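Local coordinates for protein fuculose-1-phosphate aldolase (Glaciozyma antarctica, PDB 4XXF) that is a zinc-binding member of the class II aldolase and adducin family, with four protein chains in its assembly, at residues 74-77 with 83-86; 55-60 with 104-109; 229-234 with 238-243. All coordinates share one frame; numbering follows the deposited sequence. Where two conformers were deposited one is given.

Contact 1. Residues 74-77 with 83-86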
loop_
_atom_site.group_PDB
_atom_site.type_symbol
_atom_site.label_atom_id
_atom_site.label_comp_id
_atom_site.label_asym_id
_atom_site.label_seq_id
_atom_site.Cartn_x
_atom_site.Cartn_y
_atom_site.Cartn_z
ATOM N N LEU A 74 25.477 -4.769 -14.009
ATOM C CA LEU A 74 25.972 -3.395 -14.025
ATOM C C LEU A 74 26.947 -3.160 -15.162
ATOM O O LEU A 74 27.795 -4.012 -15.452
ATOM C CB LEU A 74 26.672 -3.043 -12.720
ATOM C CG LEU A 74 25.834 -3.087 -11.452
ATOM C CD1 LEU A 74 26.702 -2.568 -10.314
ATOM C CD2 LEU A 74 24.544 -2.256 -11.600
ATOM N N ILE A 75 26.866 -1.980 -15.765
ATOM C CA ILE A 75 27.770 -1.618 -16.848
ATOM C C ILE A 75 28.666 -0.464 -16.438
ATOM O O ILE A 75 28.318 0.330 -15.561
ATOM C CB ILE A 75 27.005 -1.239 -18.135
ATOM C CG1 ILE A 75 25.894 -0.225 -17.844
ATOM C CG2 ILE A 75 26.438 -2.493 -18.810
ATOM C CD1 ILE A 75 25.303 0.420 -19.088
ATOM N N LEU A 76 29.818 -0.384 -17.085
ATOM C CA LEU A 76 30.786 0.672 -16.856
ATOM C C LEU A 76 30.732 1.647 -18.020
ATOM O O LEU A 76 30.773 1.235 -19.177
ATOM C CB LEU A 76 32.185 0.083 -16.716
ATOM C CG LEU A 76 33.334 1.043 -16.421
ATOM C CD1 LEU A 76 33.185 1.684 -15.049
ATOM C CD2 LEU A 76 34.659 0.295 -16.520
ATOM N N VAL A 77 30.627 2.934 -17.708
ATOM C CA VAL A 77 30.426 3.988 -18.692
ATOM C C VAL A 77 31.469 5.089 -18.474
ATOM O O VAL A 77 31.753 5.433 -17.323
ATOM C CB VAL A 77 28.988 4.564 -18.580
ATOM C CG1 VAL A 77 28.759 5.679 -19.587
ATOM C CG2 VAL A 77 27.957 3.459 -18.773
ATOM N N VAL A 83 29.726 3.019 -23.348
ATOM C CA VAL A 83 29.741 1.809 -22.538
ATOM C C VAL A 83 31.054 1.086 -22.785
ATOM O O VAL A 83 31.340 0.680 -23.911
ATOM C CB VAL A 83 28.548 0.884 -22.862
ATOM C CG1 VAL A 83 28.606 -0.379 -22.024
ATOM C CG2 VAL A 83 27.234 1.613 -22.642
ATOM N N ILE A 84 31.865 0.938 -21.746
ATOM C CA ILE A 84 33.223 0.427 -21.931
ATOM C C ILE A 84 33.507 -0.855 -21.156
ATOM O O ILE A 84 34.598 -1.401 -21.240
ATOM C CB ILE A 84 34.278 1.484 -21.536
ATOM C CG1 ILE A 84 34.085 1.932 -20.082
ATOM C CG2 ILE A 84 34.229 2.677 -22.489
ATOM C CD1 ILE A 84 35.263 2.719 -19.532
ATOM N N GLY A 85 32.532 -1.349 -20.404
ATOM C CA GLY A 85 32.735 -2.599 -19.701
ATOM C C GLY A 85 31.504 -3.119 -18.993
ATOM O O GLY A 85 30.492 -2.428 -18.905
ATOM N N GLY A 86 31.595 -4.346 -18.491
ATOM C CA GLY A 86 30.539 -4.929 -17.685
ATOM C C GLY A 86 29.319 -5.384 -18.453
ATOM O O GLY A 86 29.319 -5.472 -19.684
#
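The carbonyl oxygen Leu-76 O is gripped by two successive amides of 83-86. Ile-84 N supplies the firm bond, 2.8 Å from Leu-76 O and nearly straight at 167°, while Gly-85 N adds a weak one at 3.4 Å to the same oxygen. A CA-H...O contact from Val-83 CA comes to this atom as well. Because Ile-84 and Gly-85 both face Leu-76, the pairing carries a classic beta bulge. Within the bulge, Leu-76 N donates to Gly-85 O over 2.8 Å; the N-H is almost linear with the acceptor, but it arrives well above the carbonyl plane.

The two segments form a beta-hairpin at the margin of the chain's mixed sheet, where strand 75-78 is the outermost strand on its side and Ile-75 and Val-77 bond back to strand 56-59. The side chains of Leu-76 and Ile-84 cross obliquely, Leu-76 CG meeting Ile-84 CG1 at 3.8 Å. With chi1 at 57°, Ile-84 CG1 is flanked by its own backbone N and C and comes 3.5 Å from Leu-76 O. Val-77 and Val-83 share one face of the pair. There Val-83 CG2 faces Ile-75 CD1 at 4.2 Å, and Val-94 touches both Ile-75 and Val-83. Where the hairpin leaves the bulge, Gly-86 adopts positive phi and lays its carbonyl carbon, Gly-86 C, 3.6 Å from Leu-74 O.

Contact 2. Residues 55-60 with 104-109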
loop_
_atom_site.group_PDB
_atom_site.type_symbol
_atom_site.label_atom_id
_atom_site.label_comp_id
_atom_site.label_asym_id
_atom_site.label_seq_id
_atom_site.Cartn_x
_atom_site.Cartn_y
_atom_site.Cartn_z
ATOM N N HIS A 55 36.670 9.193 -13.918
ATOM C CA HIS A 55 35.852 9.547 -15.075
ATOM C C HIS A 55 35.061 8.361 -15.587
ATOM O O HIS A 55 34.488 8.417 -16.681
ATOM C CB HIS A 55 36.717 10.091 -16.212
ATOM C CG HIS A 55 37.526 11.293 -15.840
ATOM N ND1 HIS A 55 36.956 12.474 -15.416
ATOM C CD2 HIS A 55 38.864 11.499 -15.839
ATOM C CE1 HIS A 55 37.909 13.356 -15.168
ATOM N NE2 HIS A 55 39.076 12.790 -15.419
ATOM N N HIS A 56 35.041 7.284 -14.808
ATOM C CA HIS A 56 34.275 6.091 -15.152
ATOM C C HIS A 56 33.219 5.859 -14.092
ATOM O O HIS A 56 33.454 6.163 -12.922
ATOM C CB HIS A 56 35.165 4.857 -15.258
ATOM C CG HIS A 56 36.121 4.895 -16.408
ATOM N ND1 HIS A 56 37.073 3.919 -16.612
ATOM C CD2 HIS A 56 36.267 5.783 -17.417
ATOM C CE1 HIS A 56 37.770 4.210 -17.696
ATOM N NE2 HIS A 56 37.306 5.339 -18.203
ATOM N N PHE A 57 32.083 5.307 -14.499
ATOM C CA PHE A 57 30.933 5.148 -13.612
ATOM C C PHE A 57 30.240 3.822 -13.834
ATOM O O PHE A 57 30.074 3.382 -14.976
ATOM C CB PHE A 57 29.952 6.298 -13.835
ATOM C CG PHE A 57 30.596 7.636 -13.719
ATOM C CD1 PHE A 57 31.182 8.247 -14.820
ATOM C CD2 PHE A 57 30.671 8.258 -12.486
ATOM C CE1 PHE A 57 31.815 9.467 -14.692
ATOM C CE2 PHE A 57 31.302 9.474 -12.353
ATOM C CZ PHE A 57 31.881 10.083 -13.452
ATOM N N TRP A 58 29.822 3.192 -12.742
ATOM C CA TRP A 58 28.960 2.016 -12.801
ATOM C C TRP A 58 27.508 2.467 -12.740
ATOM O O TRP A 58 27.169 3.394 -12.000
ATOM C CB TRP A 58 29.288 1.045 -11.658
ATOM C CG TRP A 58 30.664 0.481 -11.804
ATOM C CD1 TRP A 58 31.810 0.960 -11.238
ATOM C CD2 TRP A 58 31.048 -0.642 -12.606
ATOM N NE1 TRP A 58 32.889 0.195 -11.629
ATOM C CE2 TRP A 58 32.447 -0.794 -12.469
ATOM C CE3 TRP A 58 30.346 -1.536 -13.427
ATOM C CZ2 TRP A 58 33.158 -1.802 -13.127
ATOM C CZ3 TRP A 58 31.059 -2.540 -14.082
ATOM C CH2 TRP A 58 32.448 -2.663 -13.922
ATOM N N VAL A 59 26.658 1.827 -13.538
ATOM C CA VAL A 59 25.269 2.249 -13.653
ATOM C C VAL A 59 24.415 1.045 -14.019
ATOM O O VAL A 59 24.907 0.056 -14.567
ATOM C CB VAL A 59 25.122 3.390 -14.711
ATOM C CG1 VAL A 59 25.505 2.898 -16.082
ATOM C CG2 VAL A 59 23.715 3.990 -14.734
ATOM N N ASN A 60 23.131 1.121 -13.693
ATOM C CA ASN A 60 22.173 0.125 -14.158
ATOM C C ASN A 60 21.999 0.173 -15.673
ATOM O O ASN A 60 22.024 1.251 -16.267
ATOM C CB ASN A 60 20.829 0.339 -13.466
ATOM C CG ASN A 60 20.303 1.749 -13.632
ATOM O OD1 ASN A 60 20.903 2.723 -13.165
ATOM N ND2 ASN A 60 19.154 1.868 -14.290
ATOM N N ALA A 104 27.292 15.266 -15.703
ATOM C CA ALA A 104 27.516 16.692 -15.467
ATOM C C ALA A 104 27.707 16.981 -13.981
ATOM O O ALA A 104 28.593 17.743 -13.608
ATOM C CB ALA A 104 26.367 17.525 -16.024
ATOM N N ILE A 105 26.898 16.365 -13.124
ATOM C CA ILE A 105 27.068 16.573 -11.690
ATOM C C ILE A 105 28.390 15.979 -11.167
ATOM O O ILE A 105 29.111 16.641 -10.416
ATOM C CB ILE A 105 25.886 15.977 -10.895
ATOM C CG1 ILE A 105 24.580 16.689 -11.260
ATOM C CG2 ILE A 105 26.168 16.061 -9.391
ATOM C CD1 ILE A 105 23.328 15.928 -10.809
ATOM N N HIS A 106 28.694 14.731 -11.542
ATOM C CA HIS A 106 29.954 14.091 -11.131
ATOM C C HIS A 106 31.173 14.939 -11.554
ATOM O O HIS A 106 32.182 15.001 -10.844
ATOM C CB HIS A 106 30.097 12.675 -11.734
ATOM C CG HIS A 106 29.241 11.615 -11.099
ATOM N ND1 HIS A 106 29.416 11.170 -9.806
ATOM C CD2 HIS A 106 28.265 10.840 -11.631
ATOM C CE1 HIS A 106 28.547 10.204 -9.553
ATOM N NE2 HIS A 106 27.834 9.984 -10.647
ATOM N N LYS A 107 31.086 15.585 -12.715
ATOM C CA LYS A 107 32.188 16.395 -13.224
ATOM C C LYS A 107 32.345 17.667 -12.405
ATOM O O LYS A 107 33.461 18.077 -12.088
ATOM C CB LYS A 107 31.957 16.741 -14.692
ATOM C CG LYS A 107 33.137 17.427 -15.357
ATOM C CD LYS A 107 32.713 18.175 -16.617
ATOM C CE LYS A 107 31.982 17.266 -17.588
ATOM N NZ LYS A 107 30.767 17.919 -18.164
ATOM N N ALA A 108 31.214 18.275 -12.053
ATOM C CA ALA A 108 31.203 19.533 -11.312
ATOM C C ALA A 108 31.629 19.332 -9.867
ATOM O O ALA A 108 32.267 20.196 -9.272
ATOM C CB ALA A 108 29.824 20.165 -11.363
ATOM N N ARG A 109 31.242 18.193 -9.299
ATOM C CA ARG A 109 31.495 17.932 -7.883
ATOM C C ARG A 109 32.267 16.638 -7.646
ATOM O O ARG A 109 31.671 15.564 -7.558
ATOM C CB ARG A 109 30.172 17.905 -7.125
ATOM C CG ARG A 109 29.448 19.240 -7.183
ATOM C CD ARG A 109 28.107 19.206 -6.468
ATOM N NE ARG A 109 28.197 18.694 -5.100
ATOM C CZ ARG A 109 27.146 18.559 -4.300
ATOM N NH1 ARG A 109 25.946 18.938 -4.717
ATOM N NH2 ARG A 109 27.297 18.053 -3.086
#
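Phe-57 of strand 56-59 and His-106 of helix 96-108 pack ring against ring, joining the helix to the mixed sheet of this class II aldolase/adducin fold. The ring pair makes up most of the interface. Phe-57 CE2 rides over one face of the imidazole, displaced toward its rim, and comes within 3.2 Å of His-106 CG, a tight approach. The ring planes are inclined by 33° and the centroids lie 4.4 Å apart, an oblique pairing. On both residues CG stands beside the backbone N, opposite the carbonyl carbon (chi1 -53° in Phe-57, -75° in His-106); both side chains leave their backbones toward the other segment and run antiparallel past one another. Phe-57 CZ also reaches His-106 CB at 3.6 Å.

Polar interactions fix the imidazole in its plane rather than bridging the two segments. His-106 ND1 is bonded to Val-112 O and His-106 NE2 to Thr-47 OG1 of strand 45-49, so both ring nitrogens of this buried side chain have partners and its rotation is restrained while Phe-57 covers a face. The backbone oxygen His-106 O receives NH2 of Arg-49, whose side chain also touches Phe-57.

Backbone bonds continue to the end of the helix. Ala-108 N reaches Ala-104 O, and in the last turn Arg-109 N lies 2.9 Å from Ile-105 O.

Contact 3. Residues 229-234 with 238-243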
loop_
_atom_site.group_PDB
_atom_site.type_symbol
_atom_site.label_atom_id
_atom_site.label_comp_id
_atom_site.label_asym_id
_atom_site.label_seq_id
_atom_site.Cartn_x
_atom_site.Cartn_y
_atom_site.Cartn_z
ATOM N N LYS A 229 22.018 19.906 11.918
ATOM C CA LYS A 229 23.361 19.544 12.367
ATOM C C LYS A 229 23.433 18.058 12.712
ATOM O O LYS A 229 24.470 17.417 12.537
ATOM C CB LYS A 229 23.778 20.381 13.581
ATOM C CG LYS A 229 25.244 20.224 13.946
ATOM C CD LYS A 229 25.634 21.124 15.110
ATOM C CE LYS A 229 27.127 21.038 15.400
ATOM N NZ LYS A 229 27.530 21.868 16.574
ATOM N N GLU A 230 22.316 17.507 13.177
ATOM C CA GLU A 230 22.263 16.111 13.602
ATOM C C GLU A 230 21.913 15.133 12.474
ATOM O O GLU A 230 22.394 14.003 12.466
ATOM C CB GLU A 230 21.248 15.957 14.743
ATOM C CG GLU A 230 21.276 17.093 15.784
ATOM C CD GLU A 230 22.511 17.088 16.685
ATOM O OE1 GLU A 230 23.651 17.001 16.177
ATOM O OE2 GLU A 230 22.337 17.187 17.919
ATOM N N LEU A 231 21.085 15.573 11.534
ATOM C CA LEU A 231 20.528 14.676 10.515
ATOM C C LEU A 231 21.035 14.900 9.105
ATOM O O LEU A 231 20.838 14.049 8.238
ATOM C CB LEU A 231 18.998 14.802 10.462
ATOM C CG LEU A 231 18.202 14.499 11.724
ATOM C CD1 LEU A 231 16.725 14.539 11.388
ATOM C CD2 LEU A 231 18.583 13.148 12.312
ATOM N N GLY A 232 21.647 16.051 8.860
ATOM C CA GLY A 232 21.861 16.505 7.499
ATOM C C GLY A 232 23.233 16.287 6.906
ATOM O O GLY A 232 23.420 16.532 5.717
ATOM N N HIS A 233 24.193 15.830 7.701
ATOM C CA HIS A 233 25.558 15.661 7.212
ATOM C C HIS A 233 25.762 14.246 6.679
ATOM O O HIS A 233 24.932 13.364 6.885
ATOM C CB HIS A 233 26.589 16.007 8.304
ATOM C CG HIS A 233 26.469 15.193 9.558
ATOM N ND1 HIS A 233 26.963 13.910 9.666
ATOM C CD2 HIS A 233 25.951 15.498 10.771
ATOM C CE1 HIS A 233 26.732 13.452 10.882
ATOM N NE2 HIS A 233 26.120 14.396 11.574
ATOM N N GLU A 234 26.874 14.039 5.982
ATOM C CA GLU A 234 27.061 12.814 5.212
ATOM C C GLU A 234 27.209 11.556 6.057
ATOM O O GLU A 234 26.701 10.508 5.675
ATOM C CB GLU A 234 28.254 12.982 4.270
ATOM C CG GLU A 234 27.945 13.916 3.092
ATOM C CD GLU A 234 26.866 13.339 2.192
ATOM O OE1 GLU A 234 27.149 12.321 1.529
ATOM O OE2 GLU A 234 25.736 13.886 2.158
ATOM N N TYR A 238 24.782 8.247 5.915
ATOM C CA TYR A 238 25.254 6.872 5.868
ATOM C C TYR A 238 24.504 6.020 6.899
ATOM O O TYR A 238 23.989 4.940 6.600
ATOM C CB TYR A 238 26.774 6.817 6.115
ATOM C CG TYR A 238 27.374 5.486 5.734
ATOM C CD1 TYR A 238 27.368 4.411 6.616
ATOM C CD2 TYR A 238 27.889 5.293 4.467
ATOM C CE1 TYR A 238 27.885 3.179 6.243
ATOM C CE2 TYR A 238 28.401 4.076 4.085
ATOM C CZ TYR A 238 28.394 3.024 4.968
ATOM O OH TYR A 238 28.904 1.817 4.544
ATOM N N PHE A 239 24.430 6.521 8.123
ATOM C CA PHE A 239 23.793 5.769 9.199
ATOM C C PHE A 239 22.277 5.642 8.985
ATOM O O PHE A 239 21.682 4.579 9.218
ATOM C CB PHE A 239 24.099 6.443 10.541
ATOM C CG PHE A 239 23.761 5.605 11.738
ATOM C CD1 PHE A 239 24.442 4.424 11.988
ATOM C CD2 PHE A 239 22.795 6.016 12.639
ATOM C CE1 PHE A 239 24.139 3.654 13.103
ATOM C CE2 PHE A 239 22.492 5.249 13.756
ATOM C CZ PHE A 239 23.173 4.071 13.984
ATOM N N GLN A 240 21.644 6.714 8.525
ATOM C CA GLN A 240 20.198 6.696 8.325
ATOM C C GLN A 240 19.771 5.709 7.221
ATOM O O GLN A 240 18.663 5.170 7.276
ATOM C CB GLN A 240 19.694 8.115 8.027
ATOM C CG GLN A 240 19.603 8.997 9.276
ATOM C CD GLN A 240 19.417 10.478 8.970
ATOM O OE1 GLN A 240 20.280 11.120 8.362
ATOM N NE2 GLN A 240 18.293 11.030 9.398
ATOM N N ALA A 241 20.651 5.438 6.258
ATOM C CA ALA A 241 20.368 4.449 5.218
ATOM C C ALA A 241 20.564 3.020 5.707
ATOM O O ALA A 241 20.036 2.091 5.096
ATOM C CB ALA A 241 21.260 4.681 3.997
ATOM N N SER A 242 21.333 2.823 6.779
ATOM C CA SER A 242 21.814 1.476 7.098
ATOM C C SER A 242 20.723 0.402 7.306
ATOM O O SER A 242 20.904 -0.708 6.821
ATOM C CB SER A 242 22.776 1.527 8.299
ATOM O OG SER A 242 22.168 1.966 9.496
ATOM N N PRO A 243 19.587 0.718 7.961
ATOM C CA PRO A 243 18.602 -0.368 8.104
ATOM C C PRO A 243 18.027 -0.838 6.761
ATOM O O PRO A 243 17.692 -2.017 6.628
ATOM C CB PRO A 243 17.508 0.247 8.993
ATOM C CG PRO A 243 17.749 1.714 8.985
ATOM C CD PRO A 243 19.202 1.926 8.716
#
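Leu-231 and Gln-240 make the tightly packed half of this contact, their side chains crossing at about a right angle. Gln-240 leaves the helix with CG opposite its carbonyl carbon (chi1 -77°) and runs extended beyond CG, which carries the amide across to Leu-231. There Gln-240 CD stands 3.9 Å from Leu-231 O, and the flat amide group also lies against the CB and CD2 of Leu-231. Gln-240 is buried: Trp-196 and Met-199 of helix 190-213 and Thr-41 of the second subunit, another copy of this protein, pack on it.

The two segments belong to consecutive helices, 221-231 and 234-256, linked by a short connection through Gly-232 and His-233, with His-233 at the N-cap position of the second. The first turn of that helix supplies the hydrogen bond of the contact: Tyr-238 N donates to Glu-234 O over 3.0 Å at 161°. Tyr-238 CB comes near the same oxygen, at 3.7 Å from Glu-234 O, before the phenol ring leads away from the connection.

The opposite character appears at Lys-229 and Glu-230, which are exposed and make no contact with 238-243. Glu-234 turns its CB away from 238-243 too, yet its carboxylate is well held: OE1 bonds Ser-192 OG and Thr-188 N, and OE2 bonds Trp-196 NE1. Farther along, Phe-239 meets Phe-62 of the second subunit edge-to-face. Its carbonyl, Phe-239 O, accepts Ser-242 OG in the carbonyl plane on a lone pair at 2.7 Å, and Ser-242 N at 3.0 Å from Phe-239 O, just before the helix kinks at Pro-243.

In the fold
Contacts 1 and 2 are neighbours on one sheet, their centres about 13 Å apart: strand 75-78 pairs with strand 56-59 through probable hydrogen bonds between Val-77 N and Phe-57 O (2.8 Å) and between Ile-75 O and Val-59 N (3.0 Å). Contact 1 lies at the margin of the sheet, and contact 2 ties the next strand inward to helix 96-108. Contact 3 stands apart, about 30 Å centre to centre from contact 1 and on the other side of the chain's centre; a bound zinc ion lies about 9 Å from its Leu-231 side chain. Contacts 2 and 3 are about 7 Å apart at the nearest atoms. His-117, His-119 and His-181 form a zinc site.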